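Local coordinates for Phosphoglucomutase/phosphomannomutase family protein (Burkholderia thailandensis, PDB 3UW2) that probably acts as a metal-dependent phosphohexose mutase that moves a phosphoryl group within a sugar phosphate, and carries a bound zinc ion here, at residues R193-V198 and I374-A379; A257-A262 and D380-L385. All blocks are in the same frame, centred on the assembly; numbering follows the deposited sequence.

Contact 1: residues R193-V198 and I374-A379; sequences RPLKLV and ILARVA
Arg193 and Leu195, on the approach to strand 197-200, pack against the turn that follows helix 364-375, in a partly buried contact between the regions assigned to alpha/beta/alpha domains II and III of the phosphohexose mutase family. Its polar part is a side-on grip by one arginine on one carbonyl. Arg193 NE lies 3.2 Å from Val378 O, and Arg193 NH2 comes closer to the same Val378 O, at 2.9 Å. The oxygen sits near the guanidinium plane, at its edge, yet the two nitrogens meet it differently: NH2 arrives in the carbonyl plane with a C=O...N angle of 157°, whereas NE stands above that plane. Sharing one acceptor leaves both bonds bent, with an N-H...O angle of 151° for NH2 and a smaller one for NE. A first torsion of 67° sets CG between the backbone N and carbonyl carbon, and the extended chain from CG to NE then runs past the turn, bringing Arg193 CG within 3.4 Å of Ala376 O. NH1 forms a salt bridge to Glu258 OE2, with NH2 also close to OE1, so the carboxylate lies along another edge of the guanidinium. The apolar part lies beside it: Leu195 CD1 reaches Leu375 CB at 3.9 Å and Ala376 CB at 4.0 Å. The Ala376 methyl also covers Arg193 O at 3.6 Å from its CB, and that oxygen is buried with no partner in the model. The receiving surface is a type I beta turn from Leu375 to Val378, closed by the bond from Val378 N to Leu375 O. Leu375 continues inward onto Pro381, Leu384 and Leu385 of helix 381-386, while Leu197 and Val198 pair with strands 221-224 and 259-263 on either side.

Contact 2: residues A257-A262 and D380-L385; sequences AEIGFA and DPSALL
The Glu258 carboxylate meets the Pro381 ring with one oxygen, OE1 lying 3.2 Å from Pro381 CD and 3.4 Å from Pro381 CG, and the two side chains cross at about a right angle. Both carboxylate oxygens are also near the guanidinium of Arg193, which itself packs on Pro381. Glu258 CG stands beside the backbone N (chi1 -56°), from where the extended chain reaches the proline. Deeper in, Ile259 CG1 packs obliquely on Pro381 CB at 3.8 Å, and its CD1 goes on to meet Leu385 CD1 tip to tip, also at 3.8 Å. Strand 259-263 is an inner strand of a mixed four-stranded sheet in the domain II region, and helix 381-386 of the domain III region packs near its beginning; the axes of 259-262 and 381-385 approach to 10.4 Å, at 67°. Asp380 is the N-cap of that helix, its OD1 accepting a weak bond from Ala383 N. Water 1 spans the polar border, donating to Glu258 O at 2.8 Å and lying 2.5 Å from Ser382 OG, a distance so short that its exact length is doubtful. Ser382 OG also bonds to Lys275 N, just past strand 270-273, while Leu385 packs on Val272 within that strand.

Overall arrangement
From the N terminus the chain first supplies 193-198, leading into strand 197-200, then 257-262, leading through strand 259-263 towards the loop whose aspartates hold zinc. Only after passing through much of the domain III region does it return, with 374-379 closing contact 1 and 380-385 closing contact 2 directly behind it. The two loops therefore cross rather than nest. Strands 197-200 and 259-263 are parallel neighbours in one sheet, and the end of helix 364-375 and the start of helix 381-386 lie near where both strands begin. With centres about 8 Å apart, the contacts form one continuous joint between the domain II and domain III regions.

Contact 1: residues R193-V198 and I374-A379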
loop_
_atom_site.group_PDB
_atom_site.type_symbol
_atom_site.label_atom_id
_atom_site.label_comp_id
_atom_site.label_asym_id
_atom_site.label_seq_id
_atom_site.Cartn_x
_atom_site.Cartn_y
_atom_site.Cartn_z
ATOM N N ARG A 193 4.606 -22.084 -16.342
ATOM C CA ARG A 193 5.788 -21.988 -17.150
ATOM C C ARG A 193 6.656 -20.888 -16.524
ATOM O O ARG A 193 6.132 -20.036 -15.801
ATOM C CB ARG A 193 5.458 -21.651 -18.621
ATOM C CG ARG A 193 4.865 -20.260 -18.889
ATOM C CD ARG A 193 4.576 -20.069 -20.389
ATOM N NE ARG A 193 3.983 -18.763 -20.645
ATOM C CZ ARG A 193 4.674 -17.631 -20.822
ATOM N NH1 ARG A 193 5.986 -17.645 -20.818
ATOM N NH2 ARG A 193 4.054 -16.475 -21.019
ATOM N N PRO A 194 7.982 -20.917 -16.768
ATOM C CA PRO A 194 8.788 -19.748 -16.365
ATOM C C PRO A 194 8.458 -18.540 -17.217
ATOM O O PRO A 194 8.057 -18.664 -18.394
ATOM C CB PRO A 194 10.241 -20.179 -16.613
ATOM C CG PRO A 194 10.186 -21.427 -17.415
ATOM C CD PRO A 194 8.809 -22.036 -17.272
ATOM N N LEU A 195 8.603 -17.373 -16.618
ATOM C CA LEU A 195 8.339 -16.153 -17.311
ATOM C C LEU A 195 9.567 -15.259 -17.044
ATOM O O LEU A 195 10.032 -15.148 -15.898
ATOM C CB LEU A 195 7.076 -15.571 -16.680
ATOM C CG LEU A 195 5.944 -14.883 -17.442
ATOM C CD1 LEU A 195 4.586 -15.129 -16.798
ATOM C CD2 LEU A 195 6.256 -13.392 -17.390
ATOM N N LYS A 196 10.077 -14.601 -18.067
ATOM C CA LYS A 196 11.233 -13.740 -17.895
ATOM C C LYS A 196 10.770 -12.342 -17.555
ATOM O O LYS A 196 9.943 -11.782 -18.273
ATOM C CB LYS A 196 12.108 -13.718 -19.161
ATOM C CG LYS A 196 13.424 -12.976 -18.911
ATOM C CD LYS A 196 14.462 -13.401 -19.914
ATOM C CE LYS A 196 15.606 -12.387 -19.942
ATOM N NZ LYS A 196 16.572 -12.890 -20.944
ATOM N N LEU A 197 11.256 -11.821 -16.435
ATOM C CA LEU A 197 10.781 -10.538 -15.846
ATOM C C LEU A 197 11.880 -9.496 -15.717
ATOM O O LEU A 197 13.017 -9.842 -15.442
ATOM C CB LEU A 197 10.316 -10.722 -14.400
ATOM C CG LEU A 197 9.596 -11.850 -13.777
ATOM C CD1 LEU A 197 9.011 -11.270 -12.496
ATOM C CD2 LEU A 197 8.506 -12.201 -14.758
ATOM N N VAL A 198 11.504 -8.234 -15.863
ATOM C CA VAL A 198 12.341 -7.118 -15.469
ATOM C C VAL A 198 11.874 -6.781 -14.052
ATOM O O VAL A 198 10.661 -6.607 -13.834
ATOM C CB VAL A 198 12.138 -5.947 -16.450
ATOM C CG1 VAL A 198 12.845 -4.688 -15.928
ATOM C CG2 VAL A 198 12.730 -6.336 -17.805
ATOM N N ILE A 374 -1.167 -16.269 -12.637
ATOM C CA ILE A 374 -2.170 -16.040 -13.655
ATOM C C ILE A 374 -1.551 -15.833 -15.043
ATOM O O ILE A 374 -1.978 -16.493 -16.002
ATOM C CB ILE A 374 -3.060 -14.838 -13.300
ATOM C CG1 ILE A 374 -3.866 -15.128 -11.999
ATOM C CG2 ILE A 374 -4.005 -14.498 -14.461
ATOM C CD1 ILE A 374 -4.567 -13.936 -11.395
ATOM N N LEU A 375 -0.581 -14.911 -15.156
ATOM C CA LEU A 375 0.087 -14.575 -16.430
ATOM C C LEU A 375 0.763 -15.812 -17.045
ATOM O O LEU A 375 0.736 -16.016 -18.266
ATOM C CB LEU A 375 1.149 -13.489 -16.199
ATOM C CG LEU A 375 0.595 -12.101 -15.813
ATOM C CD1 LEU A 375 1.735 -11.072 -15.775
ATOM C CD2 LEU A 375 -0.565 -11.665 -16.693
ATOM N N ALA A 376 1.315 -16.680 -16.199
ATOM C CA ALA A 376 2.009 -17.855 -16.735
ATOM C C ALA A 376 1.092 -18.847 -17.466
ATOM O O ALA A 376 1.564 -19.690 -18.209
ATOM C CB ALA A 376 2.849 -18.550 -15.636
ATOM N N ARG A 377 -0.211 -18.746 -17.272
ATOM C CA ARG A 377 -1.159 -19.617 -18.021
ATOM C C ARG A 377 -1.369 -19.218 -19.486
ATOM O O ARG A 377 -2.062 -19.909 -20.207
ATOM C CB ARG A 377 -2.503 -19.712 -17.267
ATOM C CG ARG A 377 -2.269 -20.305 -15.877
ATOM C CD ARG A 377 -3.456 -20.091 -14.939
ATOM N NE ARG A 377 -3.262 -20.804 -13.663
ATOM C CZ ARG A 377 -3.830 -20.412 -12.531
ATOM N NH1 ARG A 377 -4.565 -19.306 -12.511
ATOM N NH2 ARG A 377 -3.616 -21.078 -11.418
ATOM N N VAL A 378 -0.782 -18.108 -19.941
ATOM C CA VAL A 378 -1.055 -17.662 -21.326
ATOM C C VAL A 378 0.257 -17.432 -22.064
ATOM O O VAL A 378 1.299 -17.273 -21.445
ATOM C CB VAL A 378 -1.960 -16.391 -21.389
ATOM C CG1 VAL A 378 -3.330 -16.658 -20.734
ATOM C CG2 VAL A 378 -1.246 -15.160 -20.792
ATOM N N ALA A 379 0.207 -17.388 -23.379
ATOM C CA ALA A 379 1.459 -17.317 -24.130
ATOM C C ALA A 379 1.848 -15.862 -24.214
ATOM O O ALA A 379 3.033 -15.543 -24.295
ATOM C CB ALA A 379 1.309 -17.941 -25.518
#

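Contact 2: residues A257-A262 and D380-L385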
loop_
_atom_site.group_PDB
_atom_site.type_symbol
_atom_site.label_atom_id
_atom_site.label_comp_id
_atom_site.label_asym_id
_atom_site.label_seq_id
_atom_site.Cartn_x
_atom_site.Cartn_y
_atom_site.Cartn_z
ATOM N N ALA A 257 12.664 -10.120 -22.067
ATOM C CA ALA A 257 11.810 -10.275 -20.919
ATOM C C ALA A 257 10.405 -10.002 -21.397
ATOM O O ALA A 257 10.215 -9.284 -22.408
ATOM C CB ALA A 257 12.206 -9.320 -19.798
ATOM N N GLU A 258 9.427 -10.538 -20.681
ATOM C CA GLU A 258 7.996 -10.444 -21.120
ATOM C C GLU A 258 7.199 -9.389 -20.355
ATOM O O GLU A 258 6.323 -8.780 -20.919
ATOM C CB GLU A 258 7.266 -11.757 -20.883
ATOM C CG GLU A 258 7.906 -12.971 -21.544
ATOM C CD GLU A 258 7.018 -14.219 -21.471
ATOM O OE1 GLU A 258 5.829 -14.135 -21.815
ATOM O OE2 GLU A 258 7.499 -15.292 -21.053
ATOM N N ILE A 259 7.523 -9.199 -19.071
ATOM C CA ILE A 259 6.730 -8.394 -18.149
ATOM C C ILE A 259 7.674 -7.629 -17.227
ATOM O O ILE A 259 8.702 -8.181 -16.851
ATOM C CB ILE A 259 5.815 -9.357 -17.318
ATOM C CG1 ILE A 259 4.621 -9.832 -18.210
ATOM C CG2 ILE A 259 5.300 -8.743 -16.032
ATOM C CD1 ILE A 259 3.714 -8.714 -18.719
ATOM N N GLY A 260 7.313 -6.387 -16.849
ATOM C CA GLY A 260 8.126 -5.585 -15.921
ATOM C C GLY A 260 7.461 -5.360 -14.577
ATOM O O GLY A 260 6.265 -5.035 -14.541
ATOM N N PHE A 261 8.181 -5.623 -13.465
ATOM C CA PHE A 261 7.626 -5.328 -12.106
ATOM C C PHE A 261 8.503 -4.245 -11.463
ATOM O O PHE A 261 9.715 -4.346 -11.482
ATOM C CB PHE A 261 7.739 -6.530 -11.163
ATOM C CG PHE A 261 6.748 -7.651 -11.402
ATOM C CD1 PHE A 261 5.708 -7.539 -12.328
ATOM C CD2 PHE A 261 6.846 -8.824 -10.624
ATOM C CE1 PHE A 261 4.797 -8.589 -12.509
ATOM C CE2 PHE A 261 5.966 -9.892 -10.814
ATOM C CZ PHE A 261 4.916 -9.761 -11.741
ATOM N N ALA A 262 7.893 -3.223 -10.874
ATOM C CA ALA A 262 8.647 -2.183 -10.142
ATOM C C ALA A 262 8.074 -2.034 -8.718
ATOM O O ALA A 262 6.851 -2.008 -8.571
ATOM C CB ALA A 262 8.570 -0.869 -10.882
ATOM N N ASP A 380 0.844 -14.978 -24.170
ATOM C CA ASP A 380 1.115 -13.556 -24.270
ATOM C C ASP A 380 0.564 -12.812 -23.096
ATOM O O ASP A 380 -0.578 -12.373 -23.146
ATOM C CB ASP A 380 0.573 -12.944 -25.563
ATOM C CG ASP A 380 1.091 -11.548 -25.782
ATOM O OD1 ASP A 380 1.702 -10.979 -24.849
ATOM O OD2 ASP A 380 0.909 -11.024 -26.886
ATOM N N PRO A 381 1.372 -12.661 -22.012
ATOM C CA PRO A 381 0.818 -11.980 -20.827
ATOM C C PRO A 381 0.442 -10.522 -21.090
ATOM O O PRO A 381 -0.521 -10.038 -20.498
ATOM C CB PRO A 381 1.978 -12.035 -19.782
ATOM C CG PRO A 381 2.922 -13.088 -20.287
ATOM C CD PRO A 381 2.710 -13.239 -21.773
ATOM N N SER A 382 1.201 -9.827 -21.934
ATOM C CA SER A 382 0.894 -8.423 -22.265
ATOM C C SER A 382 -0.500 -8.253 -22.960
ATOM O O SER A 382 -1.212 -7.276 -22.686
ATOM C CB SER A 382 2.022 -7.797 -23.117
ATOM O OG SER A 382 3.246 -7.882 -22.402
ATOM N N ALA A 383 -0.871 -9.187 -23.840
ATOM C CA ALA A 383 -2.205 -9.155 -24.511
ATOM C C ALA A 383 -3.313 -9.346 -23.444
ATOM O O ALA A 383 -4.308 -8.612 -23.432
ATOM C CB ALA A 383 -2.305 -10.186 -25.650
ATOM N N LEU A 384 -3.111 -10.296 -22.524
ATOM C CA LEU A 384 -4.035 -10.522 -21.390
ATOM C C LEU A 384 -4.206 -9.258 -20.559
ATOM O O LEU A 384 -5.320 -8.844 -20.281
ATOM C CB LEU A 384 -3.572 -11.685 -20.513
ATOM C CG LEU A 384 -4.496 -12.161 -19.362
ATOM C CD1 LEU A 384 -5.831 -12.714 -19.868
ATOM C CD2 LEU A 384 -3.835 -13.186 -18.470
ATOM N N LEU A 385 -3.112 -8.591 -20.209
ATOM C CA LEU A 385 -3.231 -7.362 -19.407
ATOM C C LEU A 385 -3.833 -6.209 -20.205
ATOM O O LEU A 385 -4.749 -5.544 -19.730
ATOM C CB LEU A 385 -1.853 -6.910 -18.886
ATOM C CG LEU A 385 -1.249 -7.853 -17.807
ATOM C CD1 LEU A 385 0.234 -7.554 -17.693
ATOM C CD2 LEU A 385 -1.911 -7.663 -16.455
HETATM O O HOH W 1 4.323 -10.107 -22.363
#